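Local coordinates for nicotinate phosphoribosyltransferase (Porphyromonas gingivalis, PDB 2IM5), which probably transfers the phosphoribosyl group of phosphoribosyl diphosphate to nicotinate, with ATP hydrolysis, making nicotinate ribonucleotide for NAD synthesis, at residues P279-Y290 with I316-I324. Sequence-based numbering, arbitrary orientation.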
ATOM      1  N   PRO A 279     -13.410  12.003   5.324  1.00 28.41           N
ATOM      2  CA  PRO A 279     -12.317  12.440   6.198  1.00 28.66           C
ATOM      3  C   PRO A 279     -12.759  13.248   7.420  1.00 29.62           C
ATOM      4  O   PRO A 279     -12.220  13.082   8.520  1.00 29.46           O
ATOM      5  CB  PRO A 279     -11.406  13.226   5.245  1.00 28.08           C
ATOM      6  CG  PRO A 279     -12.343  13.733   4.206  1.00 27.42           C
ATOM      7  CD  PRO A 279     -13.242  12.545   3.964  1.00 27.75           C
ATOM      8  N   GLU A 280     -13.744  14.117   7.235  1.00 30.45           N
ATOM      9  CA  GLU A 280     -14.243  14.931   8.338  1.00 31.19           C
ATOM     10  C   GLU A 280     -14.847  14.056   9.432  1.00 30.33           C
ATOM     11  O   GLU A 280     -14.688  14.328  10.622  1.00 28.60           O
ATOM     12  CB  GLU A 280     -15.283  15.930   7.824  1.00 34.62           C
ATOM     13  CG  GLU A 280     -15.947  16.759   8.908  1.00 37.63           C
ATOM     14  CD  GLU A 280     -16.492  18.084   8.379  1.00 41.97           C
ATOM     15  OE1 GLU A 280     -16.947  18.128   7.213  1.00 42.98           O
ATOM     16  OE2 GLU A 280     -16.472  19.081   9.136  1.00 44.18           O
ATOM     17  N   ILE A 281     -15.543  13.001   9.027  1.00 30.06           N
ATOM     18  CA  ILE A 281     -16.136  12.082   9.988  1.00 29.36           C
ATOM     19  C   ILE A 281     -15.019  11.318  10.706  1.00 29.12           C
ATOM     20  O   ILE A 281     -15.085  11.094  11.915  1.00 28.27           O
ATOM     21  CB  ILE A 281     -17.089  11.091   9.283  1.00 30.95           C
ATOM     22  CG1 ILE A 281     -18.350  11.839   8.839  1.00 31.34           C
ATOM     23  CG2 ILE A 281     -17.448   9.937  10.212  1.00 29.53           C
ATOM     24  CD1 ILE A 281     -19.294  11.010   8.005  1.00 35.48           C
ATOM     25  N   PHE A 282     -13.987  10.936   9.960  1.00 27.78           N
ATOM     26  CA  PHE A 282     -12.861  10.211  10.538  1.00 26.39           C
ATOM     27  C   PHE A 282     -12.164  11.088  11.582  1.00 26.22           C
ATOM     28  O   PHE A 282     -11.813  10.620  12.667  1.00 25.60           O
ATOM     29  CB  PHE A 282     -11.855   9.830   9.451  1.00 26.00           C
ATOM     30  CG  PHE A 282     -10.682   9.050   9.967  1.00 26.55           C
ATOM     31  CD1 PHE A 282     -10.744   7.660  10.070  1.00 26.80           C
ATOM     32  CD2 PHE A 282      -9.520   9.706  10.371  1.00 24.67           C
ATOM     33  CE1 PHE A 282      -9.660   6.930  10.568  1.00 26.45           C
ATOM     34  CE2 PHE A 282      -8.437   8.992  10.870  1.00 25.85           C
ATOM     35  CZ  PHE A 282      -8.505   7.598  10.970  1.00 26.11           C
ATOM     36  N   ILE A 283     -11.964  12.362  11.253  1.00 25.57           N
ATOM     37  CA  ILE A 283     -11.303  13.283  12.174  1.00 24.84           C
ATOM     38  C   ILE A 283     -12.046  13.373  13.508  1.00 24.99           C
ATOM     39  O   ILE A 283     -11.422  13.358  14.576  1.00 24.51           O
ATOM     40  CB  ILE A 283     -11.176  14.688  11.546  1.00 24.94           C
ATOM     41  CG1 ILE A 283     -10.254  14.613  10.324  1.00 25.07           C
ATOM     42  CG2 ILE A 283     -10.641  15.673  12.571  1.00 25.31           C
ATOM     43  CD1 ILE A 283     -10.228  15.864   9.479  1.00 26.63           C
ATOM     44  N   GLU A 284     -13.373  13.452  13.453  1.00 25.90           N
ATOM     45  CA  GLU A 284     -14.186  13.528  14.672  1.00 27.74           C
ATOM     46  C   GLU A 284     -14.008  12.286  15.536  1.00 27.17           C
ATOM     47  O   GLU A 284     -13.788  12.390  16.742  1.00 27.41           O
ATOM     48  CB  GLU A 284     -15.677  13.665  14.344  1.00 31.20           C
ATOM     49  CG  GLU A 284     -16.062  14.935  13.616  1.00 39.70           C
ATOM     50  CD  GLU A 284     -15.500  16.178  14.277  1.00 44.27           C
ATOM     51  OE1 GLU A 284     -15.645  16.325  15.515  1.00 47.73           O
ATOM     52  OE2 GLU A 284     -14.915  17.008  13.549  1.00 46.93           O
ATOM     53  N   LYS A 285     -14.125  11.108  14.922  1.00 26.12           N
ATOM     54  CA  LYS A 285     -13.978   9.849  15.651  1.00 25.58           C
ATOM     55  C   LYS A 285     -12.620   9.758  16.333  1.00 24.54           C
ATOM     56  O   LYS A 285     -12.528   9.409  17.508  1.00 23.62           O
ATOM     57  CB  LYS A 285     -14.143   8.656  14.706  1.00 27.39           C
ATOM     58  CG  LYS A 285     -15.536   8.496  14.116  1.00 29.62           C
ATOM     59  CD  LYS A 285     -15.574   7.343  13.115  1.00 31.05           C
ATOM     60  CE  LYS A 285     -16.981   7.097  12.576  1.00 31.84           C
ATOM     61  NZ  LYS A 285     -16.959   6.097  11.450  1.00 33.15           N
ATOM     62  N   ALA A 286     -11.568  10.083  15.589  1.00 23.77           N
ATOM     63  CA  ALA A 286     -10.204  10.031  16.109  1.00 23.88           C
ATOM     64  C   ALA A 286     -10.025  10.966  17.303  1.00 24.40           C
ATOM     65  O   ALA A 286      -9.583  10.546  18.379  1.00 23.96           O
ATOM     66  CB  ALA A 286      -9.218  10.403  15.010  1.00 21.21           C
ATOM     67  N   VAL A 287     -10.363  12.238  17.108  1.00 23.94           N
ATOM     68  CA  VAL A 287     -10.235  13.222  18.173  1.00 23.79           C
ATOM     69  C   VAL A 287     -11.057  12.834  19.397  1.00 24.25           C
ATOM     70  O   VAL A 287     -10.583  12.959  20.532  1.00 24.52           O
ATOM     71  CB  VAL A 287     -10.668  14.630  17.696  1.00 23.98           C
ATOM     72  CG1 VAL A 287     -10.709  15.602  18.875  1.00 22.06           C
ATOM     73  CG2 VAL A 287      -9.698  15.130  16.644  1.00 24.68           C
ATOM     74  N   ARG A 288     -12.274  12.351  19.180  1.00 23.54           N
ATOM     75  CA  ARG A 288     -13.123  11.964  20.303  1.00 24.64           C
ATOM     76  C   ARG A 288     -12.548  10.784  21.090  1.00 24.38           C
ATOM     77  O   ARG A 288     -12.530  10.795  22.326  1.00 24.66           O
ATOM     78  CB  ARG A 288     -14.545  11.622  19.826  1.00 27.50           C
ATOM     79  CG  ARG A 288     -15.429  11.081  20.947  1.00 32.86           C
ATOM     80  CD  ARG A 288     -16.926  11.085  20.625  1.00 38.00           C
ATOM     81  NE  ARG A 288     -17.301  10.147  19.569  1.00 42.44           N
ATOM     82  CZ  ARG A 288     -17.349  10.451  18.275  1.00 44.44           C
ATOM     83  NH1 ARG A 288     -17.048  11.679  17.868  1.00 47.14           N
ATOM     84  NH2 ARG A 288     -17.698   9.527  17.386  1.00 44.68           N
ATOM     85  N   ARG A 289     -12.073   9.763  20.386  1.00 22.96           N
ATOM     86  CA  ARG A 289     -11.521   8.597  21.060  1.00 20.34           C
ATOM     87  C   ARG A 289     -10.244   8.947  21.825  1.00 20.26           C
ATOM     88  O   ARG A 289     -10.023   8.456  22.927  1.00 21.16           O
ATOM     89  CB  ARG A 289     -11.241   7.476  20.057  1.00 20.63           C
ATOM     90  CG  ARG A 289     -10.721   6.192  20.695  1.00 21.16           C
ATOM     91  CD  ARG A 289     -11.605   5.728  21.855  1.00 20.84           C
ATOM     92  NE  ARG A 289     -11.134   4.455  22.399  1.00 22.75           N
ATOM     93  CZ  ARG A 289     -11.469   3.971  23.592  1.00 22.46           C
ATOM     94  NH1 ARG A 289     -12.285   4.653  24.384  1.00 21.48           N
ATOM     95  NH2 ARG A 289     -10.981   2.806  23.992  1.00 17.86           N
ATOM     96  N   TYR A 290      -9.396   9.783  21.241  1.00 19.52           N
ATOM     97  CA  TYR A 290      -8.170  10.174  21.928  1.00 20.04           C
ATOM     98  C   TYR A 290      -8.498  10.866  23.247  1.00 21.20           C
ATOM     99  O   TYR A 290      -7.856  10.624  24.264  1.00 20.42           O
ATOM    100  CB  TYR A 290      -7.329  11.110  21.062  1.00 17.58           C
ATOM    101  CG  TYR A 290      -6.429  10.407  20.064  1.00 18.34           C
ATOM    102  CD1 TYR A 290      -5.612   9.347  20.459  1.00 17.16           C
ATOM    103  CD2 TYR A 290      -6.356  10.836  18.738  1.00 18.13           C
ATOM    104  CE1 TYR A 290      -4.735   8.731  19.558  1.00 16.40           C
ATOM    105  CE2 TYR A 290      -5.489  10.231  17.833  1.00 17.90           C
ATOM    106  CZ  TYR A 290      -4.680   9.178  18.246  1.00 17.66           C
ATOM    107  OH  TYR A 290      -3.819   8.578  17.342  1.00 16.29           O
ATOM    108  N   ILE A 316      -8.720  19.105   3.489  1.00 31.73           N
ATOM    109  CA  ILE A 316      -8.639  18.290   4.699  1.00 30.47           C
ATOM    110  C   ILE A 316      -7.727  18.980   5.707  1.00 29.96           C
ATOM    111  O   ILE A 316      -7.967  18.949   6.911  1.00 30.04           O
ATOM    112  CB  ILE A 316      -8.070  16.881   4.391  1.00 31.23           C
ATOM    113  CG1 ILE A 316      -9.051  16.108   3.505  1.00 31.90           C
ATOM    114  CG2 ILE A 316      -7.819  16.114   5.692  1.00 30.95           C
ATOM    115  CD1 ILE A 316      -8.530  14.755   3.033  1.00 33.13           C
ATOM    116  N   GLN A 317      -6.679  19.608   5.192  1.00 29.93           N
ATOM    117  CA  GLN A 317      -5.716  20.317   6.014  1.00 31.36           C
ATOM    118  C   GLN A 317      -6.437  21.386   6.851  1.00 31.86           C
ATOM    119  O   GLN A 317      -6.112  21.594   8.019  1.00 31.80           O
ATOM    120  CB  GLN A 317      -4.650  20.926   5.093  1.00 31.02           C
ATOM    121  CG  GLN A 317      -3.451  21.552   5.777  1.00 33.32           C
ATOM    122  CD  GLN A 317      -2.321  21.825   4.796  1.00 34.60           C
ATOM    123  OE1 GLN A 317      -2.552  21.992   3.592  1.00 36.23           O
ATOM    124  NE2 GLN A 317      -1.095  21.878   5.302  1.00 34.66           N
ATOM    125  N   LYS A 318      -7.434  22.042   6.263  1.00 33.22           N
ATOM    126  CA  LYS A 318      -8.195  23.069   6.977  1.00 34.48           C
ATOM    127  C   LYS A 318      -9.025  22.426   8.084  1.00 34.41           C
ATOM    128  O   LYS A 318      -9.092  22.937   9.199  1.00 34.35           O
ATOM    129  CB  LYS A 318      -9.129  23.817   6.025  1.00 36.06           C
ATOM    130  CG  LYS A 318      -8.431  24.530   4.877  1.00 40.62           C
ATOM    131  CD  LYS A 318      -9.438  25.270   3.997  1.00 43.17           C
ATOM    132  CE  LYS A 318      -8.792  25.765   2.707  1.00 44.51           C
ATOM    133  NZ  LYS A 318      -7.572  26.580   2.979  1.00 44.08           N
ATOM    134  N   LEU A 319      -9.668  21.308   7.761  1.00 34.42           N
ATOM    135  CA  LEU A 319     -10.476  20.580   8.734  1.00 33.56           C
ATOM    136  C   LEU A 319      -9.673  20.179   9.971  1.00 32.88           C
ATOM    137  O   LEU A 319     -10.211  20.133  11.078  1.00 33.19           O
ATOM    138  CB  LEU A 319     -11.053  19.318   8.091  1.00 35.77           C
ATOM    139  CG  LEU A 319     -12.388  19.396   7.343  1.00 37.44           C
ATOM    140  CD1 LEU A 319     -12.488  20.686   6.553  1.00 39.09           C
ATOM    141  CD2 LEU A 319     -12.512  18.181   6.431  1.00 36.12           C
ATOM    142  N   CYS A 320      -8.387  19.892   9.783  1.00 30.68           N
ATOM    143  CA  CYS A 320      -7.527  19.478  10.886  1.00 29.35           C
ATOM    144  C   CYS A 320      -6.944  20.623  11.698  1.00 29.28           C
ATOM    145  O   CYS A 320      -6.561  20.431  12.849  1.00 29.41           O
ATOM    146  CB  CYS A 320      -6.375  18.619  10.358  1.00 28.28           C
ATOM    147  SG  CYS A 320      -6.889  17.027   9.706  1.00 27.96           S
ATOM    148  N   ALA A 321      -6.869  21.807  11.096  1.00 28.59           N
ATOM    149  CA  ALA A 321      -6.297  22.974  11.762  1.00 28.17           C
ATOM    150  C   ALA A 321      -6.746  23.125  13.211  1.00 28.03           C
ATOM    151  O   ALA A 321      -7.938  23.200  13.497  1.00 29.13           O
ATOM    152  CB  ALA A 321      -6.636  24.232  10.978  1.00 27.45           C
ATOM    153  N   GLY A 322      -5.779  23.150  14.121  1.00 29.48           N
ATOM    154  CA  GLY A 322      -6.073  23.312  15.532  1.00 28.96           C
ATOM    155  C   GLY A 322      -6.633  22.105  16.265  1.00 30.27           C
ATOM    156  O   GLY A 322      -6.988  22.216  17.435  1.00 30.87           O
ATOM    157  N   ARG A 323      -6.709  20.950  15.608  1.00 29.72           N
ATOM    158  CA  ARG A 323      -7.257  19.768  16.267  1.00 28.38           C
ATOM    159  C   ARG A 323      -6.292  18.585  16.298  1.00 28.15           C
ATOM    160  O   ARG A 323      -6.128  17.920  17.323  1.00 27.69           O
ATOM    161  CB  ARG A 323      -8.541  19.341  15.571  1.00 30.16           C
ATOM    162  CG  ARG A 323      -9.460  20.490  15.218  1.00 33.37           C
ATOM    163  CD  ARG A 323     -10.763  19.963  14.669  1.00 34.61           C
ATOM    164  NE  ARG A 323     -11.508  19.254  15.701  1.00 37.68           N
ATOM    165  CZ  ARG A 323     -12.509  18.419  15.456  1.00 39.18           C
ATOM    166  NH1 ARG A 323     -12.878  18.191  14.201  1.00 37.91           N
ATOM    167  NH2 ARG A 323     -13.140  17.821  16.466  1.00 39.03           N
ATOM    168  N   ILE A 324      -5.649  18.325  15.169  1.00 26.86           N
ATOM    169  CA  ILE A 324      -4.727  17.206  15.065  1.00 24.97           C
ATOM    170  C   ILE A 324      -3.857  17.469  13.843  1.00 24.05           C
ATOM    171  O   ILE A 324      -4.295  18.136  12.908  1.00 23.59           O
ATOM    172  CB  ILE A 324      -5.533  15.885  14.906  1.00 24.06           C
ATOM    173  CG1 ILE A 324      -4.606  14.665  14.959  1.00 23.46           C
ATOM    174  CG2 ILE A 324      -6.320  15.918  13.599  1.00 22.97           C
ATOM    175  CD1 ILE A 324      -5.364  13.361  15.141  1.00 20.50           C
TER
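I283 reaches from helix 279-292 into the side of helix 310-320, where its CD1 lies 3.5 Å from C320 SG and 3.8 Å from L319 CB. Its CG1 stands beside the backbone N and anti to the carbonyl carbon (chi1 -65°), which carries CD1 to C320 and L319 while I283 CG2 turns to R323, 3.7 Å from R323 NH1. A slim cysteine suits so close an approach. Toward the N-terminus the compact ring of P279 crosses I316 at about a right angle, P279 CB 3.9 Å from I316 CD1, and the outer flank is covered by L319 CD2 against E280 CB. Both helices lie on the same side of the parallel sheet of the barrel-like phosphoribosyltransferase domain; they follow the adjacent strands 271-274 and 301-304, hence their near-parallel course, 26° apart with axes 10.3 Å from each other. Beyond the second helix, the chain turns through G322, whose positive phi glycine adopts readily, and R323 sends its guanidinium back to E284. R323 NH2 donates to E284 OE1 at 3.1 Å, from the syn side but tilted out of the carboxylate plane. R323 NH1 pairs with E284 OE2, completing a two-pronged salt bridge with the planes 24° apart, though the modelled 2.4 Å between these two is too short to be taken literally. E284 CB points away, but a bend at chi2 brings the carboxylate round; V287 CG2 lies over one guanidinium face, toward its rim. Deeper, I324 CD1 meets Y290 CE2 at 4.1 Å as the chain enters strand 325-330. The sheet supplies the floor: F304 touches I316 and C320, I302 touches I324, and L272 packs under Y290.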